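Local atomic coordinates of putative cell adhesion protein (Bacteroides fragilis, PDB entry 4H40), a protein that probably serves as a fimbrial subunit, built into pili on the surface of this gut bacterium and taking part in cell adhesion. Residues V194-L200 and N272-G277; Y62-K66 and D220-G224; N133-G137 and I209-L213; Y72-Y76 and T106-K111. All coordinates share one frame; numbering follows the deposited sequence.

From the N terminus, the first segment met is Tyr62-Lys66, which opens a wide loop; contact 2 closes it only at Asp220-Gly224. Two smaller loops nest within it in series: contact 4 joins Tyr72-Tyr76 to Thr106-Lys111, and contact 3 then brings Asn133-Gly137 against Ile209-Leu213. Contact 1 starts at Val194, inside the loops of contacts 2 and 3, and ends at Gly277 beyond both, so it crosses each of them. Contact 4 joins the early strands 74-79 and 108-110, and contact 2, its centre about 18 Å away, brings the loop before strand 230-231 back against the end of strand 56-62. Contact 1 pairs two strands about 50 Å from contact 2, centre to centre, and contact 3 joins linking loops.

Contact 1. Residues V194-L200 and N272-G277; sequences VHTLEML and NLKVNG
Asn276 meets the backbone of His195 and Thr196 where two antiparallel strands, 197-207 and 266-275, run out into loops. Its OD1 accepts from two neighbouring amides: His195 N at 2.6 Å, in the carbonyl plane and on a lone pair, and Thr196 N at 3.2 Å, also in plane. With CG beside its own backbone N (chi1 -65°), the carboxamide reaches across to the 194-200 segment, and ND2 continues the grip by donating to Gly193 O. Asn276 N in turn gives a nearly straight bond of 2.8 Å to Thr196 O. Beyond this, regular pairing takes over: Lys274 N reaches Glu198 O at 2.9 Å, and Leu200 N bonds to Asn272 O.

Leu200 can be followed outward atom by atom. CB lies 3.5 Å from Asn272 O, CG stands 3.7 Å from Leu273 C, and the branches then part: CD1 stays beside Leu273 O, while CD2 comes 3.8 Å from Lys274 CB. On the face that carries Leu197 and Val275, Leu197 CD1 meets Leu273 CD1 at 4.0 Å, in an apolar layer that Val188 of strand 177-190 extends.

Glu198 and Lys274 run alongside one another without their charged atoms touching. The chemistry implies a strand pair apolar on its inner face and finished by polar groups: the Asn276 amide serves His195 N and Thr196 N past the end of the pairing, while a water links Thr196 OG1, Glu198 OE1 and Gly277 N to Lys274 O, which already accepts the sheet bond from Glu198 N.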
loop_
_atom_site.group_PDB
_atom_site.type_symbol
_atom_site.label_atom_id
_atom_site.label_comp_id
_atom_site.label_asym_id
_atom_site.label_seq_id
_atom_site.Cartn_x
_atom_site.Cartn_y
_atom_site.Cartn_z
ATOM N N VAL B 194 24.073 -1.840 2.948
ATOM C CA VAL B 194 24.010 -0.477 3.494
ATOM C C VAL B 194 24.780 -0.458 4.795
ATOM O O VAL B 194 24.431 -1.159 5.747
ATOM C CB VAL B 194 22.560 0.049 3.645
ATOM C CG1 VAL B 194 22.551 1.458 4.228
ATOM C CG2 VAL B 194 21.839 0.023 2.296
ATOM N N HIS B 195 25.870 0.293 4.801
ATOM C CA HIS B 195 26.777 0.417 5.926
ATOM C C HIS B 195 26.479 1.679 6.694
ATOM O O HIS B 195 26.522 1.679 7.916
ATOM C CB HIS B 195 28.225 0.413 5.428
ATOM C CG HIS B 195 28.577 -0.809 4.648
ATOM N ND1 HIS B 195 28.469 -2.071 5.200
ATOM C CD2 HIS B 195 29.005 -0.928 3.372
ATOM C CE1 HIS B 195 28.841 -2.912 4.247
ATOM N NE2 HIS B 195 29.166 -2.270 3.129
ATOM N N THR B 196 26.209 2.770 5.980
ATOM C CA THR B 196 25.893 4.066 6.575
ATOM C C THR B 196 24.636 4.603 5.920
ATOM O O THR B 196 24.491 4.548 4.699
ATOM C CB THR B 196 27.057 5.077 6.471
ATOM O OG1 THR B 196 27.243 5.437 5.106
ATOM C CG2 THR B 196 28.346 4.569 7.075
ATOM N N LEU B 197 23.741 5.136 6.748
ATOM C CA LEU B 197 22.463 5.676 6.348
ATOM C C LEU B 197 22.192 6.893 7.215
ATOM O O LEU B 197 21.999 6.770 8.422
ATOM C CB LEU B 197 21.400 4.568 6.514
ATOM C CG LEU B 197 19.913 4.910 6.488
ATOM C CD1 LEU B 197 19.462 5.333 5.104
ATOM C CD2 LEU B 197 19.092 3.736 7.014
ATOM N N GLU B 198 22.204 8.069 6.593
ATOM C CA GLU B 198 21.972 9.354 7.247
ATOM C C GLU B 198 20.921 10.137 6.486
ATOM O O GLU B 198 20.606 9.790 5.349
ATOM C CB GLU B 198 23.274 10.182 7.294
ATOM C CG GLU B 198 24.409 9.610 8.127
ATOM C CD GLU B 198 25.751 10.213 7.753
ATOM O OE1 GLU B 198 26.342 9.775 6.737
ATOM O OE2 GLU B 198 26.180 11.171 8.438
HETATM N N MSE B 199 20.403 11.210 7.104
HETATM C CA MSE B 199 19.459 12.158 6.499
HETATM C C MSE B 199 20.230 13.231 5.771
HETATM O O MSE B 199 21.180 13.773 6.334
HETATM C CB MSE B 199 18.602 12.863 7.589
HETATM C CG MSE B 199 17.616 11.957 8.310
HETATM SE SE MSE B 199 15.869 11.805 7.436
HETATM C CE MSE B 199 15.127 13.451 7.989
ATOM N N LEU B 200 19.805 13.613 4.569
ATOM C CA LEU B 200 20.421 14.763 3.935
ATOM C C LEU B 200 19.766 16.031 4.544
ATOM O O LEU B 200 18.708 15.921 5.187
ATOM C CB LEU B 200 20.243 14.707 2.415
ATOM C CG LEU B 200 21.036 13.661 1.660
ATOM C CD1 LEU B 200 20.616 13.624 0.225
ATOM C CD2 LEU B 200 22.533 13.882 1.801
ATOM N N ASN B 272 15.387 12.042 1.084
ATOM C CA ASN B 272 16.727 12.466 0.689
ATOM C C ASN B 272 17.680 11.905 1.708
ATOM O O ASN B 272 17.711 12.369 2.858
ATOM C CB ASN B 272 16.804 13.977 0.601
ATOM C CG ASN B 272 15.789 14.558 -0.339
ATOM O OD1 ASN B 272 15.993 14.590 -1.538
ATOM N ND2 ASN B 272 14.670 15.005 0.188
ATOM N N LEU B 273 18.372 10.816 1.332
ATOM C CA LEU B 273 19.249 10.103 2.257
ATOM C C LEU B 273 20.651 9.977 1.713
ATOM O O LEU B 273 20.863 9.984 0.494
ATOM C CB LEU B 273 18.684 8.685 2.544
ATOM C CG LEU B 273 17.200 8.559 2.934
ATOM C CD1 LEU B 273 16.719 7.123 2.854
ATOM C CD2 LEU B 273 16.931 9.130 4.312
ATOM N N LYS B 274 21.612 9.837 2.628
ATOM C CA LYS B 274 23.014 9.620 2.313
ATOM C C LYS B 274 23.298 8.155 2.576
ATOM O O LYS B 274 23.483 7.766 3.721
ATOM C CB LYS B 274 23.910 10.557 3.139
ATOM C CG LYS B 274 25.314 10.721 2.595
ATOM C CD LYS B 274 26.059 11.714 3.451
ATOM C CE LYS B 274 27.307 12.214 2.774
ATOM N NZ LYS B 274 28.109 13.055 3.700
ATOM N N VAL B 275 23.255 7.337 1.534
ATOM C CA VAL B 275 23.490 5.892 1.608
ATOM C C VAL B 275 24.951 5.616 1.240
ATOM O O VAL B 275 25.399 6.005 0.170
ATOM C CB VAL B 275 22.501 5.088 0.717
ATOM C CG1 VAL B 275 22.687 3.591 0.906
ATOM C CG2 VAL B 275 21.059 5.486 1.014
ATOM N N ASN B 276 25.692 4.980 2.156
ATOM C CA ASN B 276 27.108 4.648 2.012
ATOM C C ASN B 276 27.936 5.837 1.485
ATOM O O ASN B 276 28.819 5.658 0.642
ATOM C CB ASN B 276 27.288 3.414 1.129
ATOM C CG ASN B 276 26.723 2.150 1.717
ATOM O OD1 ASN B 276 26.545 2.018 2.932
ATOM N ND2 ASN B 276 26.455 1.177 0.861
ATOM N N GLY B 277 27.644 7.029 2.006
ATOM C CA GLY B 277 28.328 8.275 1.665
ATOM C C GLY B 277 27.857 8.992 0.416
ATOM O O GLY B 277 28.305 10.108 0.158
HETATM O O HOH W 1 26.102 7.747 4.419
#

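Contact 2. Residues Y62-K66 and D220-G224; sequences YDDAK and DWVNG
Val222 rests a single methyl on the ring of Tyr62, and this CH-pi contact is the heart of the meeting. CG2 sits over the centre of one ring face, 3.6 Å from the centroid and only 8° off the normal. With CG1 set between the backbone N and the carbonyl carbon (chi1 69°), CG2 is left anti to N and directed at the ring.

Looser van der Waals contacts surround it. The Tyr62 side chain ends near Trp221, its OH lying 3.9 Å from CE3 of the indole. Lys66 lends its aliphatic root, CB being 4.1 Å from Val222 CG2.

Polar links across the gap run through solvent, since no direct hydrogen bond joins the segments. One water accepts from Lys66 NZ at 2.9 Å and gives a weak bond to Val222 O.

Within each segment the backbone folds back on itself: a type I turn is closed by Lys66 N to Asp63 O at 3.0 Å, and a short 3-10 turn spans Trp221 to Asn223.

No helix adjoins the site; strand 113-121 is its neighbour. Tyr116 of that strand touches Tyr62 and offers its ring to Lys66 in a cation-pi contact, while Arg118 is the cation that faces the Trp221 indole in another. The end of strand 56-62 and the loop before strand 230-231 thus meet alongside one shared strand.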
loop_
_atom_site.group_PDB
_atom_site.type_symbol
_atom_site.label_atom_id
_atom_site.label_comp_id
_atom_site.label_asym_id
_atom_site.label_seq_id
_atom_site.Cartn_x
_atom_site.Cartn_y
_atom_site.Cartn_z
ATOM N N TYR B 62 -13.481 30.522 30.093
ATOM C CA TYR B 62 -14.743 31.072 29.591
ATOM C C TYR B 62 -15.723 31.298 30.752
ATOM O O TYR B 62 -15.629 30.595 31.757
ATOM C CB TYR B 62 -15.386 30.130 28.556
ATOM C CG TYR B 62 -14.497 29.775 27.385
ATOM C CD1 TYR B 62 -13.670 28.660 27.427
ATOM C CD2 TYR B 62 -14.527 30.522 26.210
ATOM C CE1 TYR B 62 -12.856 28.323 26.346
ATOM C CE2 TYR B 62 -13.735 30.182 25.113
ATOM C CZ TYR B 62 -12.906 29.078 25.183
ATOM O OH TYR B 62 -12.119 28.748 24.103
ATOM N N ASP B 63 -16.680 32.237 30.618
ATOM C CA ASP B 63 -17.678 32.426 31.678
ATOM C C ASP B 63 -18.778 31.339 31.531
ATOM O O ASP B 63 -18.653 30.471 30.661
ATOM C CB ASP B 63 -18.257 33.860 31.675
ATOM C CG ASP B 63 -18.937 34.339 30.400
ATOM O OD1 ASP B 63 -19.208 33.502 29.515
ATOM O OD2 ASP B 63 -19.231 35.549 30.306
ATOM N N ASP B 64 -19.840 31.385 32.369
ATOM C CA ASP B 64 -20.944 30.413 32.335
ATOM C C ASP B 64 -21.726 30.442 30.994
ATOM O O ASP B 64 -22.373 29.452 30.651
ATOM C CB ASP B 64 -21.908 30.610 33.530
ATOM C CG ASP B 64 -22.304 32.045 33.826
ATOM O OD1 ASP B 64 -22.920 32.690 32.941
ATOM O OD2 ASP B 64 -22.049 32.509 34.960
ATOM N N ALA B 65 -21.628 31.550 30.234
ATOM C CA ALA B 65 -22.276 31.728 28.934
ATOM C C ALA B 65 -21.321 31.384 27.755
ATOM O O ALA B 65 -21.654 31.653 26.596
ATOM C CB ALA B 65 -22.793 33.151 28.804
ATOM N N LYS B 66 -20.155 30.763 28.062
ATOM C CA LYS B 66 -19.111 30.299 27.129
ATOM C C LYS B 66 -18.405 31.458 26.372
ATOM O O LYS B 66 -17.960 31.273 25.229
ATOM C CB LYS B 66 -19.647 29.241 26.133
ATOM C CG LYS B 66 -19.991 27.897 26.766
ATOM C CD LYS B 66 -20.475 26.927 25.707
ATOM C CE LYS B 66 -20.958 25.608 26.265
ATOM N NZ LYS B 66 -21.156 24.596 25.183
ATOM N N ASP B 220 -15.901 28.052 15.597
ATOM C CA ASP B 220 -16.401 28.233 16.960
ATOM C C ASP B 220 -15.969 27.031 17.807
ATOM O O ASP B 220 -16.756 26.128 18.080
ATOM C CB ASP B 220 -17.931 28.439 16.937
ATOM C CG ASP B 220 -18.577 28.898 18.236
ATOM O OD1 ASP B 220 -17.850 29.425 19.119
ATOM O OD2 ASP B 220 -19.819 28.793 18.345
ATOM N N TRP B 221 -14.687 27.018 18.187
ATOM C CA TRP B 221 -14.061 25.931 18.929
ATOM C C TRP B 221 -14.763 25.601 20.258
ATOM O O TRP B 221 -14.965 24.428 20.544
ATOM C CB TRP B 221 -12.579 26.245 19.188
ATOM C CG TRP B 221 -11.816 25.091 19.763
ATOM C CD1 TRP B 221 -11.841 23.793 19.338
ATOM C CD2 TRP B 221 -10.919 25.131 20.883
ATOM N NE1 TRP B 221 -11.014 23.025 20.119
ATOM C CE2 TRP B 221 -10.426 23.821 21.070
ATOM C CE3 TRP B 221 -10.447 26.157 21.713
ATOM C CZ2 TRP B 221 -9.528 23.498 22.095
ATOM C CZ3 TRP B 221 -9.535 25.840 22.708
ATOM C CH2 TRP B 221 -9.091 24.523 22.895
ATOM N N VAL B 222 -15.154 26.618 21.039
ATOM C CA VAL B 222 -15.803 26.445 22.344
ATOM C C VAL B 222 -17.189 25.710 22.236
ATOM O O VAL B 222 -17.637 25.093 23.211
ATOM C CB VAL B 222 -15.910 27.800 23.080
ATOM C CG1 VAL B 222 -16.899 28.740 22.407
ATOM C CG2 VAL B 222 -16.232 27.611 24.556
ATOM N N ASN B 223 -17.836 25.743 21.061
ATOM C CA ASN B 223 -19.122 25.077 20.913
ATOM C C ASN B 223 -19.014 23.725 20.166
ATOM O O ASN B 223 -20.043 23.117 19.861
ATOM C CB ASN B 223 -20.129 26.002 20.263
ATOM C CG ASN B 223 -20.630 27.049 21.228
ATOM O OD1 ASN B 223 -20.185 28.199 21.210
ATOM N ND2 ASN B 223 -21.531 26.663 22.129
ATOM N N GLY B 224 -17.786 23.246 19.939
ATOM C CA GLY B 224 -17.540 21.934 19.342
ATOM C C GLY B 224 -16.927 21.829 17.953
ATOM O O GLY B 224 -16.803 20.713 17.438
HETATM O O HOH W 2 -19.502 22.493 24.054
#

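Contact 3. Residues N133-G137 and I209-L213; sequences NIGNG and IQQPL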
loop_
_atom_site.group_PDB
_atom_site.type_symbol
_atom_site.label_atom_id
_atom_site.label_comp_id
_atom_site.label_asym_id
_atom_site.label_seq_id
_atom_site.Cartn_x
_atom_site.Cartn_y
_atom_site.Cartn_z
ATOM N N ASN B 133 -3.529 29.149 15.624
ATOM C CA ASN B 133 -2.982 29.000 14.281
ATOM C C ASN B 133 -2.180 27.680 14.249
ATOM O O ASN B 133 -1.259 27.495 15.055
ATOM C CB ASN B 133 -2.095 30.214 13.924
ATOM C CG ASN B 133 -2.821 31.531 13.777
ATOM O OD1 ASN B 133 -3.933 31.608 13.254
ATOM N ND2 ASN B 133 -2.186 32.621 14.200
ATOM N N ILE B 134 -2.570 26.737 13.372
ATOM C CA ILE B 134 -1.880 25.444 13.294
ATOM C C ILE B 134 -1.731 25.029 11.841
ATOM O O ILE B 134 -2.720 25.007 11.103
ATOM C CB ILE B 134 -2.533 24.331 14.181
ATOM C CG1 ILE B 134 -1.932 22.952 13.893
ATOM C CG2 ILE B 134 -4.052 24.296 14.085
ATOM C CD1 ILE B 134 -1.574 22.196 15.063
ATOM N N GLY B 135 -0.491 24.712 11.461
ATOM C CA GLY B 135 -0.122 24.245 10.127
ATOM C C GLY B 135 0.348 22.800 10.131
ATOM O O GLY B 135 0.002 22.022 11.026
ATOM N N ASN B 136 1.120 22.431 9.117
ATOM C CA ASN B 136 1.700 21.109 8.996
ATOM C C ASN B 136 3.046 21.135 9.664
ATOM O O ASN B 136 3.633 22.224 9.806
ATOM C CB ASN B 136 1.792 20.669 7.538
ATOM C CG ASN B 136 0.443 20.464 6.903
ATOM O OD1 ASN B 136 -0.360 19.630 7.358
ATOM N ND2 ASN B 136 0.171 21.220 5.825
ATOM N N GLY B 137 3.501 19.963 10.127
ATOM C CA GLY B 137 4.781 19.861 10.805
ATOM C C GLY B 137 4.724 20.279 12.258
ATOM O O GLY B 137 5.708 20.804 12.795
ATOM N N ILE B 209 -0.483 17.829 0.698
ATOM C CA ILE B 209 -1.272 17.740 1.922
ATOM C C ILE B 209 -2.126 19.034 2.080
ATOM O O ILE B 209 -2.053 19.923 1.230
ATOM C CB ILE B 209 -0.360 17.420 3.138
ATOM C CG1 ILE B 209 0.998 18.175 3.054
ATOM C CG2 ILE B 209 -0.158 15.936 3.222
ATOM C CD1 ILE B 209 1.685 18.437 4.362
ATOM N N GLN B 210 -3.001 19.082 3.099
ATOM C CA GLN B 210 -3.888 20.210 3.366
ATOM C C GLN B 210 -3.127 21.497 3.500
ATOM O O GLN B 210 -2.111 21.537 4.204
ATOM C CB GLN B 210 -4.676 19.966 4.661
ATOM C CG GLN B 210 -5.703 21.037 5.016
ATOM C CD GLN B 210 -7.011 20.766 4.337
ATOM O OE1 GLN B 210 -7.734 19.830 4.691
ATOM N NE2 GLN B 210 -7.327 21.566 3.328
ATOM N N GLN B 211 -3.613 22.555 2.823
ATOM C CA GLN B 211 -3.069 23.894 3.005
ATOM C C GLN B 211 -3.755 24.440 4.270
ATOM O O GLN B 211 -4.980 24.315 4.363
ATOM C CB GLN B 211 -3.284 24.780 1.768
ATOM C CG GLN B 211 -2.443 26.066 1.784
ATOM C CD GLN B 211 -0.978 25.841 1.463
ATOM O OE1 GLN B 211 -0.114 25.809 2.356
ATOM N NE2 GLN B 211 -0.663 25.673 0.182
ATOM N N PRO B 212 -3.006 24.921 5.294
ATOM C CA PRO B 212 -3.655 25.389 6.553
ATOM C C PRO B 212 -4.796 26.418 6.384
ATOM O O PRO B 212 -4.702 27.373 5.578
ATOM C CB PRO B 212 -2.500 25.993 7.343
ATOM C CG PRO B 212 -1.278 25.301 6.802
ATOM C CD PRO B 212 -1.535 25.052 5.358
ATOM N N LEU B 213 -5.896 26.192 7.157
ATOM C CA LEU B 213 -7.140 26.993 7.148
ATOM C C LEU B 213 -6.897 28.504 7.307
ATOM O O LEU B 213 -6.076 28.918 8.126
ATOM C CB LEU B 213 -8.096 26.510 8.252
HETATM O O HOH W 3 -2.481 17.679 5.633
#
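The backbones at Gly135 and Pro212 draw to 5.2 Å between their CA atoms, in two loop segments whose end-to-end directions lie 160° apart, although no main-chain hydrogen bond links them. Asn136 carries the polar part of the contact. Its ND2 donates to Gln210 O at 2.8 Å, approaching nearly along the C=O axis, and the oxygen lies within 3° of the plane of the amide. The other end of that amide is occupied as well: OD1 accepts from Leu258 N, and more weakly from a water that also takes the Gln210 N-H at 2.9 Å. Held at both ends, the group has little freedom to rotate.

Ile209 supplies the apolar part. It runs antiparallel alongside the Asn136 side chain, with CD1 3.5 Å from Asn136 CG, and both residues touch Val238. Farther along, Pro212 sets CG 3.7 Å from Gly135 CA.

Here a side-chain amide does the work of a peptide group, donating to Gln210 O in one loop and accepting from Leu258 N just after strand 251-257. In this fimbrillin-like fold it bridges loops that connect strands, the one before strand 141-142 and the one leaving strand 197-207.

Contact 4. Residues Y72-Y76 and T106-K111; sequences YSKAY and TPLYMK
Tyr72 lays its ring against Met110 because its CG stands beside the backbone N (chi1 -69°), while Lys74 bends at chi2 (91°) and chi3 to turn its amine toward Thr106. The first pairing is a Met-aromatic contact made by a selenomethionine. Its CG is centred over one ring face, 3.6 Å from the Tyr72 centroid, with SE displaced from the normal at 4.1 Å from the same point.

The segments belong to different sheets: strand 74-79 pairs with 56-62, and strand 108-110 with 14-19. No backbone-to-backbone hydrogen bond joins them; side chains pack between the two, as in a beta sandwich, and two of them also bond to the opposite backbone. The nearest CA atoms, those of Lys74 and Leu108, are 6.8 Å apart. Leu108 touches Tyr72, Lys74 and Tyr76. Its CD1 is 4.0 Å from Tyr72 CD1, its CB is 3.8 Å from Lys74 CD, and Tyr76 comes across it, OH 3.6 Å from Leu108 CB. Leu59 and Val61 of strand 56-62 extend the apolar layer.

Two hydrogen bonds flank this interior. Lys74 NZ donates to Thr106 O at 3.0 Å and has Glu93 as a weak, long ion-pair partner. At the opposite end, Lys111 N donates to Tyr72 OH at 2.9 Å.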
loop_
_atom_site.group_PDB
_atom_site.type_symbol
_atom_site.label_atom_id
_atom_site.label_comp_id
_atom_site.label_asym_id
_atom_site.label_seq_id
_atom_site.Cartn_x
_atom_site.Cartn_y
_atom_site.Cartn_z
ATOM N N TYR B 72 -8.070 35.546 32.526
ATOM C CA TYR B 72 -7.769 34.304 33.226
ATOM C C TYR B 72 -6.971 33.317 32.357
ATOM O O TYR B 72 -6.803 32.153 32.750
ATOM C CB TYR B 72 -9.058 33.655 33.754
ATOM C CG TYR B 72 -9.749 34.397 34.876
ATOM C CD1 TYR B 72 -9.026 35.187 35.769
ATOM C CD2 TYR B 72 -11.119 34.266 35.081
ATOM C CE1 TYR B 72 -9.657 35.863 36.811
ATOM C CE2 TYR B 72 -11.760 34.930 36.128
ATOM C CZ TYR B 72 -11.022 35.724 36.992
ATOM O OH TYR B 72 -11.638 36.383 38.021
ATOM N N SER B 73 -6.449 33.782 31.198
ATOM C CA SER B 73 -5.634 32.946 30.323
ATOM C C SER B 73 -4.273 32.715 31.005
ATOM O O SER B 73 -3.626 33.684 31.413
ATOM C CB SER B 73 -5.490 33.588 28.947
ATOM O OG SER B 73 -5.235 32.607 27.958
ATOM N N LYS B 74 -3.882 31.433 31.198
ATOM C CA LYS B 74 -2.643 31.072 31.904
ATOM C C LYS B 74 -1.915 29.921 31.229
ATOM O O LYS B 74 -2.553 28.982 30.761
ATOM C CB LYS B 74 -2.942 30.703 33.380
ATOM C CG LYS B 74 -1.719 30.664 34.311
ATOM C CD LYS B 74 -1.432 31.994 34.987
ATOM C CE LYS B 74 -0.151 32.605 34.488
ATOM N NZ LYS B 74 0.142 33.888 35.172
ATOM N N ALA B 75 -0.571 29.984 31.232
ATOM C CA ALA B 75 0.325 28.977 30.679
ATOM C C ALA B 75 1.081 28.261 31.795
ATOM O O ALA B 75 1.437 28.884 32.799
ATOM C CB ALA B 75 1.297 29.626 29.720
ATOM N N TYR B 76 1.312 26.946 31.631
ATOM C CA TYR B 76 2.011 26.145 32.645
ATOM C C TYR B 76 3.125 25.306 32.053
ATOM O O TYR B 76 3.024 24.911 30.895
ATOM C CB TYR B 76 1.029 25.224 33.383
ATOM C CG TYR B 76 0.040 25.972 34.240
ATOM C CD1 TYR B 76 -1.161 26.439 33.709
ATOM C CD2 TYR B 76 0.287 26.193 35.591
ATOM C CE1 TYR B 76 -2.081 27.133 34.496
ATOM C CE2 TYR B 76 -0.622 26.897 36.386
ATOM C CZ TYR B 76 -1.808 27.361 35.832
ATOM O OH TYR B 76 -2.747 28.005 36.600
ATOM N N THR B 106 3.789 33.251 38.290
ATOM C CA THR B 106 2.704 34.037 38.867
ATOM C C THR B 106 1.448 33.149 38.909
ATOM O O THR B 106 0.951 32.757 37.845
ATOM C CB THR B 106 2.525 35.351 38.070
ATOM O OG1 THR B 106 3.764 36.068 38.050
ATOM C CG2 THR B 106 1.417 36.246 38.633
ATOM N N PRO B 107 0.936 32.804 40.119
ATOM C CA PRO B 107 -0.256 31.933 40.184
ATOM C C PRO B 107 -1.521 32.573 39.624
ATOM O O PRO B 107 -1.688 33.792 39.707
ATOM C CB PRO B 107 -0.429 31.625 41.678
ATOM C CG PRO B 107 0.528 32.451 42.399
ATOM C CD PRO B 107 1.420 33.182 41.463
ATOM N N LEU B 108 -2.405 31.729 39.046
ATOM C CA LEU B 108 -3.697 32.149 38.514
ATOM C C LEU B 108 -4.695 32.270 39.657
ATOM O O LEU B 108 -4.999 31.276 40.323
ATOM C CB LEU B 108 -4.224 31.178 37.419
ATOM C CG LEU B 108 -5.741 31.187 37.082
ATOM C CD1 LEU B 108 -6.146 32.409 36.270
ATOM C CD2 LEU B 108 -6.100 29.986 36.311
ATOM N N TYR B 109 -5.175 33.496 39.892
ATOM C CA TYR B 109 -6.209 33.787 40.871
ATOM C C TYR B 109 -7.478 34.142 40.104
ATOM O O TYR B 109 -7.436 34.937 39.154
ATOM C CB TYR B 109 -5.801 34.912 41.834
ATOM C CG TYR B 109 -4.662 34.561 42.766
ATOM C CD1 TYR B 109 -3.339 34.809 42.409
ATOM C CD2 TYR B 109 -4.907 34.046 44.032
ATOM C CE1 TYR B 109 -2.286 34.534 43.283
ATOM C CE2 TYR B 109 -3.863 33.759 44.913
ATOM C CZ TYR B 109 -2.550 33.993 44.529
ATOM O OH TYR B 109 -1.506 33.730 45.390
HETATM N N MSE B 110 -8.596 33.514 40.493
HETATM C CA MSE B 110 -9.908 33.714 39.864
HETATM C C MSE B 110 -10.988 34.091 40.881
HETATM O O MSE B 110 -10.907 33.671 42.043
HETATM C CB MSE B 110 -10.340 32.440 39.116
HETATM C CG MSE B 110 -9.505 32.159 37.892
HETATM SE SE MSE B 110 -10.392 31.016 36.627
HETATM C CE MSE B 110 -9.641 29.395 37.117
ATOM N N LYS B 111 -12.018 34.860 40.443
ATOM C CA LYS B 111 -13.137 35.141 41.346
ATOM C C LYS B 111 -14.056 33.915 41.382
ATOM O O LYS B 111 -13.956 33.048 40.508
ATOM C CB LYS B 111 -13.948 36.445 41.063
ATOM C CG LYS B 111 -14.038 37.083 39.671
ATOM C CD LYS B 111 -14.580 38.500 39.824
ATOM C CE LYS B 111 -14.275 39.397 38.661
ATOM N NZ LYS B 111 -14.516 40.813 39.027
#